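Local coordinates for uncharacterized protein YPL067C (Saccharomyces cerevisiae, PDB 5KCI) that is of unknown function but is probably related to the histidine-triad (HIT-like) proteins, at residues M56-W66 and Q159-A167. Sequence-based numbering, arbitrary orientation.
Sequences MNQYVLQKLGW and QSVARIFHA. With SO4 (sulfate ion), chain D.
A type I beta turn from Val161 to Ile164, leading into the sheet strand 165-172, packs against the first turns of helix 56-64, where Asn57 meets the backbone of the turn. Arg163 N donates to Asn57 OD1 over 3.0 Å, with an N-H...O angle of 160°, but the donor sits 45° out of the amide's carbonyl plane, above the oxygen rather than on a lone pair. Ala162 N is close to the same oxygen but too poorly angled to bond. Asp55 accepts from Asn57 ND2, so the amide is gripped at both ends and its rotation is fixed. Replacing Asn57 by alanine would take away OD1 and is likely to leave Arg163 N without its acceptor and open a gap beside the turn. Next to this polar contact, the side chain of Ile164 is turned toward segment 56-66: CD1 lies 3.7 Å from Val60 CB and equally near Leu61 CG, while CG2, anti to the backbone N, reaches the edge of the Trp66 ring at CZ3, 3.9 Å away. Val161 flanks them, its CG2 4.0 Å from Met56 CB. Past the turn, His166 ND1 bonds Ile164 O, 2.9 Å away and in the ring plane, which orients NE2 toward O1 of a sulfate, probably from the crystallisation liquor, at 2.7 Å; Ser160 N, His168 and Asn154 also bind this ion. Such a setting is consistent with the phosphate site of histidine-triad proteins.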
ATOM      1  N   MET A  56      -1.380  16.020   7.861  1.00 33.86           N
ATOM      2  CA  MET A  56      -0.575  14.981   7.204  1.00 34.07           C
ATOM      3  C   MET A  56      -0.959  14.760   5.743  1.00 30.31           C
ATOM      4  O   MET A  56      -0.127  14.306   4.954  1.00 38.50           O
ATOM      5  CB  MET A  56      -0.695  13.671   7.977  1.00 36.12           C
ATOM      6  CG  MET A  56       0.051  13.722   9.317  1.00 40.14           C
ATOM      7  SD  MET A  56       1.833  14.045   9.098  1.00 44.95           S
ATOM      8  CE  MET A  56       2.285  12.588   8.139  1.00 42.97           C
ATOM      9  N   ASN A  57      -2.180  15.109   5.351  1.00 30.88           N
ATOM     10  CA  ASN A  57      -2.503  15.127   3.927  1.00 31.85           C
ATOM     11  C   ASN A  57      -1.591  16.085   3.167  1.00 34.88           C
ATOM     12  O   ASN A  57      -0.991  15.725   2.144  1.00 35.27           O
ATOM     13  CB  ASN A  57      -3.959  15.515   3.741  1.00 35.38           C
ATOM     14  CG  ASN A  57      -4.876  14.598   4.484  1.00 39.85           C
ATOM     15  OD1 ASN A  57      -5.083  13.457   4.069  1.00 32.78           O
ATOM     16  ND2 ASN A  57      -5.448  15.086   5.591  1.00 45.38           N
ATOM     17  N   GLN A  58      -1.436  17.297   3.673  1.00 35.46           N
ATOM     18  CA  GLN A  58      -0.587  18.259   2.983  1.00 38.45           C
ATOM     19  C   GLN A  58       0.864  17.815   3.029  1.00 40.27           C
ATOM     20  O   GLN A  58       1.617  18.014   2.067  1.00 38.06           O
ATOM     21  CB  GLN A  58      -0.746  19.645   3.601  1.00 38.33           C
ATOM     22  CG  GLN A  58       0.065  20.737   2.910  1.00 39.13           C
ATOM     23  CD  GLN A  58      -0.311  20.919   1.455  1.00 41.73           C
ATOM     24  OE1 GLN A  58       0.534  21.257   0.632  1.00 51.12           O
ATOM     25  NE2 GLN A  58      -1.583  20.742   1.138  1.00 44.43           N
ATOM     26  N   TYR A  59       1.270  17.224   4.150  1.00 32.07           N
ATOM     27  CA  TYR A  59       2.650  16.781   4.287  1.00 34.33           C
ATOM     28  C   TYR A  59       2.965  15.748   3.227  1.00 36.88           C
ATOM     29  O   TYR A  59       3.931  15.888   2.478  1.00 42.45           O
ATOM     30  CB  TYR A  59       2.879  16.183   5.667  1.00 33.45           C
ATOM     31  CG  TYR A  59       4.312  15.685   5.846  1.00 33.17           C
ATOM     32  CD1 TYR A  59       5.332  16.568   6.156  1.00 45.23           C
ATOM     33  CD2 TYR A  59       4.628  14.348   5.680  1.00 42.63           C
ATOM     34  CE1 TYR A  59       6.642  16.132   6.314  1.00 45.95           C
ATOM     35  CE2 TYR A  59       5.935  13.897   5.844  1.00 43.44           C
ATOM     36  CZ  TYR A  59       6.928  14.793   6.155  1.00 51.89           C
ATOM     37  OH  TYR A  59       8.220  14.352   6.302  1.00 51.40           O
ATOM     38  N   VAL A  60       2.104  14.738   3.110  1.00 34.68           N
ATOM     39  CA  VAL A  60       2.345  13.664   2.153  1.00 31.25           C
ATOM     40  C   VAL A  60       2.349  14.215   0.739  1.00 39.42           C
ATOM     41  O   VAL A  60       3.244  13.911  -0.060  1.00 32.00           O
ATOM     42  CB  VAL A  60       1.302  12.552   2.329  1.00 32.96           C
ATOM     43  CG1 VAL A  60       1.449  11.509   1.242  1.00 32.46           C
ATOM     44  CG2 VAL A  60       1.479  11.910   3.707  1.00 35.74           C
ATOM     45  N   LEU A  61       1.357  15.052   0.413  1.00 31.41           N
ATOM     46  CA  LEU A  61       1.336  15.669  -0.908  1.00 39.66           C
ATOM     47  C   LEU A  61       2.663  16.329  -1.197  1.00 41.32           C
ATOM     48  O   LEU A  61       3.216  16.180  -2.293  1.00 35.56           O
ATOM     49  CB  LEU A  61       0.226  16.718  -1.011  1.00 42.95           C
ATOM     50  CG  LEU A  61      -1.185  16.188  -1.101  1.00 42.84           C
ATOM     51  CD1 LEU A  61      -2.156  17.353  -0.868  1.00 55.47           C
ATOM     52  CD2 LEU A  61      -1.445  15.499  -2.443  1.00 41.70           C
ATOM     53  N   GLN A  62       3.181  17.076  -0.214  1.00 42.04           N
ATOM     54  CA  GLN A  62       4.439  17.788  -0.386  1.00 49.36           C
ATOM     55  C   GLN A  62       5.573  16.812  -0.653  1.00 45.22           C
ATOM     56  O   GLN A  62       6.389  17.031  -1.550  1.00 42.73           O
ATOM     57  CB  GLN A  62       4.756  18.621   0.856  1.00 58.40           C
ATOM     58  CG  GLN A  62       3.788  19.780   1.127  1.00 59.37           C
ATOM     59  CD  GLN A  62       4.130  21.026   0.339  1.00 58.34           C
ATOM     60  OE1 GLN A  62       5.296  21.287   0.050  1.00 59.19           O
ATOM     61  NE2 GLN A  62       3.111  21.808  -0.013  1.00 62.50           N
ATOM     62  N   LYS A  63       5.654  15.750   0.151  1.00 41.34           N
ATOM     63  CA  LYS A  63       6.751  14.787   0.032  1.00 42.85           C
ATOM     64  C   LYS A  63       6.700  14.024  -1.279  1.00 42.35           C
ATOM     65  O   LYS A  63       7.751  13.662  -1.821  1.00 44.83           O
ATOM     66  CB  LYS A  63       6.717  13.785   1.183  1.00 41.59           C
ATOM     67  CG  LYS A  63       6.961  14.350   2.575  1.00 51.81           C
ATOM     68  CD  LYS A  63       8.237  15.182   2.688  1.00 58.95           C
ATOM     69  CE  LYS A  63       9.499  14.375   2.429  1.00 64.20           C
ATOM     70  NZ  LYS A  63      10.687  15.270   2.355  1.00 64.64           N
ATOM     71  N   LEU A  64       5.505  13.735  -1.785  1.00 43.98           N
ATOM     72  CA  LEU A  64       5.384  12.957  -3.007  1.00 41.39           C
ATOM     73  C   LEU A  64       5.542  13.822  -4.243  1.00 47.40           C
ATOM     74  O   LEU A  64       5.632  13.279  -5.347  1.00 45.58           O
ATOM     75  CB  LEU A  64       4.035  12.240  -3.050  1.00 37.93           C
ATOM     76  CG  LEU A  64       3.851  11.103  -2.044  1.00 34.99           C
ATOM     77  CD1 LEU A  64       2.499  10.442  -2.161  1.00 29.18           C
ATOM     78  CD2 LEU A  64       4.935  10.050  -2.210  1.00 41.62           C
ATOM     79  N   GLY A  65       5.578  15.141  -4.073  1.00 41.82           N
ATOM     80  CA  GLY A  65       5.657  16.062  -5.191  1.00 46.72           C
ATOM     81  C   GLY A  65       4.324  16.336  -5.836  1.00 46.91           C
ATOM     82  O   GLY A  65       4.275  16.671  -7.026  1.00 48.67           O
ATOM     83  N   TRP A  66       3.230  16.181  -5.090  1.00 43.25           N
ATOM     84  CA  TRP A  66       1.891  16.279  -5.647  1.00 45.13           C
ATOM     85  C   TRP A  66       1.166  17.562  -5.246  1.00 54.29           C
ATOM     86  O   TRP A  66      -0.011  17.719  -5.584  1.00 45.35           O
ATOM     87  CB  TRP A  66       1.060  15.065  -5.217  1.00 37.42           C
ATOM     88  CG  TRP A  66       1.601  13.733  -5.741  1.00 38.41           C
ATOM     89  CD1 TRP A  66       2.691  13.546  -6.563  1.00 41.71           C
ATOM     90  CD2 TRP A  66       1.079  12.426  -5.470  1.00 33.87           C
ATOM     91  NE1 TRP A  66       2.871  12.193  -6.819  1.00 36.63           N
ATOM     92  CE2 TRP A  66       1.902  11.485  -6.157  1.00 34.13           C
ATOM     93  CE3 TRP A  66       0.014  11.948  -4.706  1.00 32.55           C
ATOM     94  CZ2 TRP A  66       1.680  10.102  -6.096  1.00 30.79           C
ATOM     95  CZ3 TRP A  66      -0.200  10.571  -4.653  1.00 32.47           C
ATOM     96  CH2 TRP A  66       0.631   9.665  -5.350  1.00 30.49           C
ATOM     97  N   GLN A 159      -8.370   4.893   9.086  1.00 32.27           N
ATOM     98  CA  GLN A 159      -7.302   5.412   8.247  1.00 36.02           C
ATOM     99  C   GLN A 159      -6.793   6.743   8.782  1.00 42.96           C
ATOM    100  O   GLN A 159      -7.451   7.423   9.572  1.00 43.53           O
ATOM    101  CB  GLN A 159      -7.777   5.583   6.798  1.00 38.82           C
ATOM    102  CG  GLN A 159      -8.827   6.667   6.641  1.00 50.82           C
ATOM    103  CD  GLN A 159      -9.214   6.953   5.197  1.00 49.58           C
ATOM    104  OE1 GLN A 159      -8.497   6.605   4.245  1.00 39.43           O
ATOM    105  NE2 GLN A 159     -10.369   7.605   5.028  1.00 37.81           N
ATOM    106  N   SER A 160      -5.604   7.111   8.332  1.00 43.61           N
ATOM    107  CA  SER A 160      -5.136   8.484   8.410  1.00 40.05           C
ATOM    108  C   SER A 160      -4.883   8.976   6.996  1.00 35.19           C
ATOM    109  O   SER A 160      -4.965   8.215   6.031  1.00 45.08           O
ATOM    110  CB  SER A 160      -3.878   8.582   9.273  1.00 45.30           C
ATOM    111  OG  SER A 160      -4.187   8.179  10.587  1.00 51.30           O
ATOM    112  N   VAL A 161      -4.647  10.274   6.869  1.00 36.99           N
ATOM    113  CA  VAL A 161      -4.342  10.854   5.574  1.00 39.04           C
ATOM    114  C   VAL A 161      -5.473  10.512   4.620  1.00 41.10           C
ATOM    115  O   VAL A 161      -5.241   9.919   3.560  1.00 37.41           O
ATOM    116  CB  VAL A 161      -3.004  10.324   5.038  1.00 31.17           C
ATOM    117  CG1 VAL A 161      -2.554  11.111   3.816  1.00 35.11           C
ATOM    118  CG2 VAL A 161      -1.935  10.358   6.155  1.00 38.42           C
ATOM    119  N   ALA A 162      -6.702  10.881   4.981  1.00 41.93           N
ATOM    120  CA  ALA A 162      -7.849  10.389   4.226  1.00 39.65           C
ATOM    121  C   ALA A 162      -8.047  11.085   2.889  1.00 45.47           C
ATOM    122  O   ALA A 162      -8.857  10.612   2.087  1.00 51.83           O
ATOM    123  CB  ALA A 162      -9.110  10.515   5.068  1.00 47.71           C
ATOM    124  N   ARG A 163      -7.334  12.173   2.619  1.00 31.82           N
ATOM    125  CA  ARG A 163      -7.508  12.894   1.370  1.00 36.15           C
ATOM    126  C   ARG A 163      -6.619  12.355   0.267  1.00 28.48           C
ATOM    127  O   ARG A 163      -6.743  12.788  -0.877  1.00 31.10           O
ATOM    128  CB  ARG A 163      -7.252  14.402   1.566  1.00 46.52           C
ATOM    129  CG  ARG A 163      -8.331  15.138   2.383  1.00 64.93           C
ATOM    130  CD  ARG A 163      -7.974  16.604   2.655  1.00 82.55           C
ATOM    131  NE  ARG A 163      -8.573  17.525   1.689  1.00107.97           N
ATOM    132  CZ  ARG A 163      -9.690  18.227   1.892  1.00123.43           C
ATOM    133  NH1 ARG A 163     -10.364  18.136   3.034  1.00130.23           N
ATOM    134  NH2 ARG A 163     -10.140  19.031   0.940  1.00125.17           N
ATOM    135  N   ILE A 164      -5.747  11.376   0.555  1.00 32.15           N
ATOM    136  CA  ILE A 164      -4.907  10.797  -0.469  1.00 32.82           C
ATOM    137  C   ILE A 164      -5.107   9.289  -0.417  1.00 29.81           C
ATOM    138  O   ILE A 164      -4.879   8.662   0.626  1.00 30.52           O
ATOM    139  CB  ILE A 164      -3.414  11.129  -0.283  1.00 30.52           C
ATOM    140  CG1 ILE A 164      -3.221  12.610   0.038  1.00 35.17           C
ATOM    141  CG2 ILE A 164      -2.622  10.698  -1.543  1.00 31.48           C
ATOM    142  CD1 ILE A 164      -1.881  12.973   0.519  1.00 38.09           C
ATOM    143  N   PHE A 165      -5.472   8.705  -1.541  1.00 32.06           N
ATOM    144  CA  PHE A 165      -5.662   7.263  -1.563  1.00 27.12           C
ATOM    145  C   PHE A 165      -4.352   6.540  -1.270  1.00 23.34           C
ATOM    146  O   PHE A 165      -3.307   6.860  -1.843  1.00 27.54           O
ATOM    147  CB  PHE A 165      -6.190   6.817  -2.915  1.00 30.44           C
ATOM    148  CG  PHE A 165      -6.367   5.324  -3.019  1.00 27.83           C
ATOM    149  CD1 PHE A 165      -7.582   4.732  -2.698  1.00 32.72           C
ATOM    150  CD2 PHE A 165      -5.319   4.520  -3.400  1.00 28.77           C
ATOM    151  CE1 PHE A 165      -7.730   3.346  -2.771  1.00 29.42           C
ATOM    152  CE2 PHE A 165      -5.478   3.138  -3.473  1.00 37.54           C
ATOM    153  CZ  PHE A 165      -6.702   2.568  -3.165  1.00 32.77           C
ATOM    154  N   HIS A 166      -4.407   5.571  -0.369  1.00 23.95           N
ATOM    155  CA  HIS A 166      -3.282   4.668  -0.190  1.00 29.35           C
ATOM    156  C   HIS A 166      -3.789   3.281   0.150  1.00 24.79           C
ATOM    157  O   HIS A 166      -4.768   3.125   0.893  1.00 25.80           O
ATOM    158  CB  HIS A 166      -2.311   5.132   0.894  1.00 22.77           C
ATOM    159  CG  HIS A 166      -2.962   5.508   2.188  1.00 25.96           C
ATOM    160  ND1 HIS A 166      -3.764   6.621   2.321  1.00 28.61           N
ATOM    161  CD2 HIS A 166      -2.895   4.945   3.420  1.00 26.67           C
ATOM    162  CE1 HIS A 166      -4.195   6.707   3.567  1.00 26.41           C
ATOM    163  NE2 HIS A 166      -3.676   5.703   4.255  1.00 30.31           N
ATOM    164  N   ALA A 167      -3.121   2.295  -0.450  1.00 27.69           N
ATOM    165  CA  ALA A 167      -3.380   0.889  -0.233  1.00 23.44           C
ATOM    166  C   ALA A 167      -2.179   0.276   0.465  1.00 27.27           C
ATOM    167  O   ALA A 167      -1.032   0.642   0.201  1.00 26.22           O
ATOM    168  CB  ALA A 167      -3.641   0.142  -1.556  1.00 21.50           C
TER
HETATM  169  S   SO4 D 203      -3.707   4.143   7.195  1.00 42.29           S
HETATM  170  O1  SO4 D 203      -3.814   5.603   6.969  1.00 43.09           O
HETATM  171  O2  SO4 D 203      -4.259   3.344   6.116  1.00 39.52           O
HETATM  172  O3  SO4 D 203      -2.283   3.771   7.343  1.00 51.00           O
HETATM  173  O4  SO4 D 203      -4.408   3.796   8.426  1.00 48.63           O
HETATM  174  O   HOH W   1      -6.914  12.964   7.670  1.00 50.25           O